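Peptidoglycan-N-acetylmuramic acid deacetylase PdaC (Bacillus subtilis subsp. subtilis str. 168, PDB 6H8N) removes acetyl groups from N-acetylmuramic acid residues of peptidoglycan, conferring lysozyme resistance, and can deacylate short chitin oligomers. Local coordinates at residues A23-S31 against D160-D170. The protein carries 1 engineered substitution. Residues are numbered along the deposited sequence; the frame is centred on the assembly and turned at random.
Sequences ATTNQILDS and DIYRTSADAAD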
loop_
_atom_site.group_PDB
_atom_site.type_symbol
_atom_site.label_atom_id
_atom_site.label_comp_id
_atom_site.label_asym_id
_atom_site.label_seq_id
_atom_site.Cartn_x
_atom_site.Cartn_y
_atom_site.Cartn_z
ATOM N N ALA A 23 14.969 8.922 0.720
ATOM C CA ALA A 23 16.040 8.075 1.213
ATOM C C ALA A 23 15.555 6.659 1.474
ATOM O O ALA A 23 16.292 5.694 1.235
ATOM C CB ALA A 23 16.650 8.681 2.472
ATOM N N THR A 24 14.331 6.503 1.971
ATOM C CA THR A 24 13.805 5.181 2.279
ATOM C C THR A 24 12.932 4.636 1.152
ATOM O O THR A 24 13.097 3.481 0.746
ATOM C CB THR A 24 13.033 5.224 3.598
ATOM O OG1 THR A 24 12.085 6.292 3.559
ATOM C CG2 THR A 24 13.972 5.474 4.758
ATOM N N THR A 25 12.039 5.457 0.594
ATOM C CA THR A 25 11.183 5.007 -0.495
ATOM C C THR A 25 11.989 4.570 -1.704
ATOM O O THR A 25 11.663 3.560 -2.334
ATOM C CB THR A 25 10.196 6.111 -0.874
ATOM O OG1 THR A 25 9.507 6.564 0.300
ATOM C CG2 THR A 25 9.197 5.617 -1.919
ATOM N N ASN A 26 13.055 5.307 -2.055
ATOM C CA ASN A 26 13.839 4.909 -3.229
ATOM C C ASN A 26 14.528 3.565 -3.026
ATOM O O ASN A 26 14.688 2.789 -3.972
ATOM C CB ASN A 26 14.884 5.958 -3.596
ATOM C CG ASN A 26 14.295 7.158 -4.281
ATOM O OD1 ASN A 26 13.310 7.059 -5.023
ATOM N ND2 ASN A 26 14.937 8.295 -4.098
ATOM N N GLN A 27 14.982 3.293 -1.804
ATOM C CA GLN A 27 15.591 2.002 -1.516
ATOM C C GLN A 27 14.579 0.876 -1.699
ATOM O O GLN A 27 14.891 -0.164 -2.289
ATOM C CB GLN A 27 16.139 2.033 -0.088
ATOM C CG GLN A 27 16.927 0.821 0.295
ATOM C CD GLN A 27 17.304 0.808 1.763
ATOM O OE1 GLN A 27 17.698 1.823 2.335
ATOM N NE2 GLN A 27 17.194 -0.347 2.366
ATOM N N ILE A 28 13.338 1.086 -1.237
ATOM C CA ILE A 28 12.293 0.084 -1.395
ATOM C C ILE A 28 11.955 -0.103 -2.868
ATOM O O ILE A 28 11.805 -1.231 -3.347
ATOM C CB ILE A 28 11.069 0.489 -0.559
ATOM C CG1 ILE A 28 11.409 0.402 0.939
ATOM C CG2 ILE A 28 9.846 -0.369 -0.897
ATOM C CD1 ILE A 28 10.455 1.143 1.839
ATOM N N LEU A 29 11.844 0.999 -3.613
ATOM C CA LEU A 29 11.597 0.906 -5.049
ATOM C C LEU A 29 12.717 0.141 -5.741
ATOM O O LEU A 29 12.457 -0.660 -6.639
ATOM C CB LEU A 29 11.442 2.295 -5.662
ATOM C CG LEU A 29 10.159 3.024 -5.260
ATOM C CD1 LEU A 29 10.234 4.485 -5.653
ATOM C CD2 LEU A 29 8.936 2.373 -5.894
ATOM N N ASP A 30 13.967 0.358 -5.314
ATOM C CA ASP A 30 15.098 -0.391 -5.865
ATOM C C ASP A 30 14.940 -1.882 -5.602
ATOM O O ASP A 30 15.192 -2.703 -6.490
ATOM C CB ASP A 30 16.419 0.071 -5.247
ATOM C CG ASP A 30 16.884 1.432 -5.726
ATOM O OD1 ASP A 30 16.337 1.995 -6.687
ATOM O OD2 ASP A 30 17.862 1.930 -5.115
ATOM N N SER A 31 14.564 -2.247 -4.376
ATOM C CA SER A 31 14.396 -3.653 -4.019
ATOM C C SER A 31 13.296 -4.288 -4.855
ATOM O O SER A 31 13.440 -5.408 -5.352
ATOM C CB SER A 31 14.042 -3.788 -2.535
ATOM O OG SER A 31 15.025 -3.268 -1.668
ATOM N N ASP A 160 7.069 3.426 5.128
ATOM C CA ASP A 160 8.299 3.618 4.335
ATOM C C ASP A 160 9.005 4.924 4.641
ATOM O O ASP A 160 9.514 5.572 3.723
ATOM C CB ASP A 160 8.075 3.457 2.818
ATOM C CG ASP A 160 7.096 4.464 2.223
ATOM O OD1 ASP A 160 5.999 4.621 2.780
ATOM O OD2 ASP A 160 7.429 5.063 1.152
ATOM N N ILE A 161 9.071 5.312 5.911
ATOM C CA ILE A 161 9.739 6.532 6.341
ATOM C C ILE A 161 10.881 6.270 7.315
ATOM O O ILE A 161 11.521 7.224 7.766
ATOM C CB ILE A 161 8.727 7.531 6.935
ATOM C CG1 ILE A 161 7.984 6.928 8.124
ATOM C CG2 ILE A 161 7.750 7.959 5.843
ATOM C CD1 ILE A 161 7.203 7.958 8.925
ATOM N N TYR A 162 11.135 5.020 7.681
ATOM C CA TYR A 162 12.172 4.674 8.640
ATOM C C TYR A 162 13.251 3.834 7.971
ATOM O O TYR A 162 12.948 2.922 7.194
ATOM C CB TYR A 162 11.595 3.877 9.807
ATOM C CG TYR A 162 10.436 4.563 10.499
ATOM C CD1 TYR A 162 10.605 5.782 11.137
ATOM C CD2 TYR A 162 9.174 3.985 10.515
ATOM C CE1 TYR A 162 9.538 6.404 11.783
ATOM C CE2 TYR A 162 8.108 4.604 11.154
ATOM C CZ TYR A 162 8.298 5.812 11.780
ATOM O OH TYR A 162 7.229 6.410 12.405
ATOM N N ARG A 163 14.510 4.113 8.315
ATOM C CA ARG A 163 15.615 3.325 7.783
ATOM C C ARG A 163 15.439 1.837 8.080
ATOM O O ARG A 163 15.679 0.993 7.204
ATOM C CB ARG A 163 16.928 3.848 8.361
ATOM C CG ARG A 163 18.165 3.052 7.971
ATOM C CD ARG A 163 19.042 3.808 6.981
ATOM N NE ARG A 163 18.298 4.277 5.811
ATOM C CZ ARG A 163 17.809 3.481 4.862
ATOM N NH1 ARG A 163 17.152 3.997 3.824
ATOM N NH2 ARG A 163 17.967 2.169 4.950
ATOM N N THR A 164 15.060 1.488 9.312
ATOM C CA THR A 164 14.886 0.082 9.662
ATOM C C THR A 164 13.763 -0.556 8.861
ATOM O O THR A 164 13.804 -1.759 8.594
ATOM C CB THR A 164 14.665 -0.107 11.172
ATOM O OG1 THR A 164 13.789 0.902 11.679
ATOM C CG2 THR A 164 15.976 -0.027 11.934
ATOM N N SER A 165 12.737 0.214 8.508
ATOM C CA SER A 165 11.643 -0.299 7.685
ATOM C C SER A 165 12.097 -0.557 6.257
ATOM O O SER A 165 11.720 -1.567 5.662
ATOM C CB SER A 165 10.475 0.687 7.709
ATOM O OG SER A 165 9.919 0.736 8.998
ATOM N N ALA A 166 12.885 0.341 5.677
ATOM C CA ALA A 166 13.380 0.104 4.328
ATOM C C ALA A 166 14.315 -1.095 4.301
ATOM O O ALA A 166 14.254 -1.929 3.392
ATOM C CB ALA A 166 14.080 1.350 3.796
ATOM N N ASP A 167 15.207 -1.189 5.279
ATOM C CA ASP A 167 16.100 -2.346 5.346
ATOM C C ASP A 167 15.316 -3.639 5.530
ATOM O O ASP A 167 15.583 -4.640 4.856
ATOM C CB ASP A 167 17.127 -2.167 6.469
ATOM C CG ASP A 167 18.149 -1.087 6.159
ATOM O OD1 ASP A 167 18.339 -0.728 4.978
ATOM O OD2 ASP A 167 18.787 -0.599 7.120
ATOM N N ALA A 168 14.336 -3.636 6.430
ATOM C CA ALA A 168 13.486 -4.805 6.606
ATOM C C ALA A 168 12.750 -5.146 5.320
ATOM O O ALA A 168 12.640 -6.323 4.956
ATOM C CB ALA A 168 12.501 -4.582 7.752
ATOM N N ALA A 169 12.223 -4.129 4.633
ATOM C CA ALA A 169 11.471 -4.377 3.407
ATOM C C ALA A 169 12.331 -5.059 2.356
ATOM O O ALA A 169 11.842 -5.927 1.628
ATOM C CB ALA A 169 10.903 -3.068 2.856
ATOM N N ASP A 170 13.602 -4.674 2.230
ATOM C CA ASP A 170 14.462 -5.361 1.264
ATOM C C ASP A 170 14.546 -6.847 1.561
ATOM O O ASP A 170 14.427 -7.678 0.651
ATOM C CB ASP A 170 15.862 -4.757 1.254
ATOM C CG ASP A 170 16.778 -5.458 0.256
ATOM O OD1 ASP A 170 16.645 -5.222 -0.958
ATOM O OD2 ASP A 170 17.619 -6.290 0.680
HETATM O O HOH W 1 14.538 -1.522 0.602
#
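Thr-24 and Ile-28 pack against Ala-166 on the buried side of the contact. Segments 23-31 and 163-170, of helices 22-35 and 163-178, run parallel; the segment axes are 9.0 Å apart at 1°. The alanines face helix 22-35, and Ile-28 CG1 lies 4.0 Å from CB of both Ala-166 and Ala-169. Its CD1 runs on to Asp-160 CB at 3.5 Å. Phe-16 and Phe-41 of the sheet pack beneath. Thr-24 OG1 sits between its own N and carbonyl carbon (chi1 51°), which aims it at the loop. It donates to Asp-160 O at 2.7 Å, from above the carbonyl plane.

Both helices belong to the NodB-homology catalytic domain. Each follows its strand, 11-17 or 155-159, in the distorted (beta/alpha) barrel of family 4 carbohydrate esterases. The loop between strand 155-159 and helix 163-178 runs past the metal site; Ile-161 touches Asp-18, a zinc ligand.

The outer side is polar and more open. Gln-27 stretches out, CG anti to N (chi1 -174°), to reach Arg-163 and Asp-167. Its NE2 gives Asp-167 OD1 a nearly straight 2.9 Å bond. OE1 takes two weak bonds, from NH1 and NH2 of Arg-163; amide and guanidinium are nearly coplanar. Arg-163 also forms a salt bridge with Asp-167. Further along, the buried Ser-31 reaches the partly exposed Asp-170: OG donates to the anti lone pair of OD1 at 2.6 Å. A water bridges Ser-31 OG and Ala-166 O.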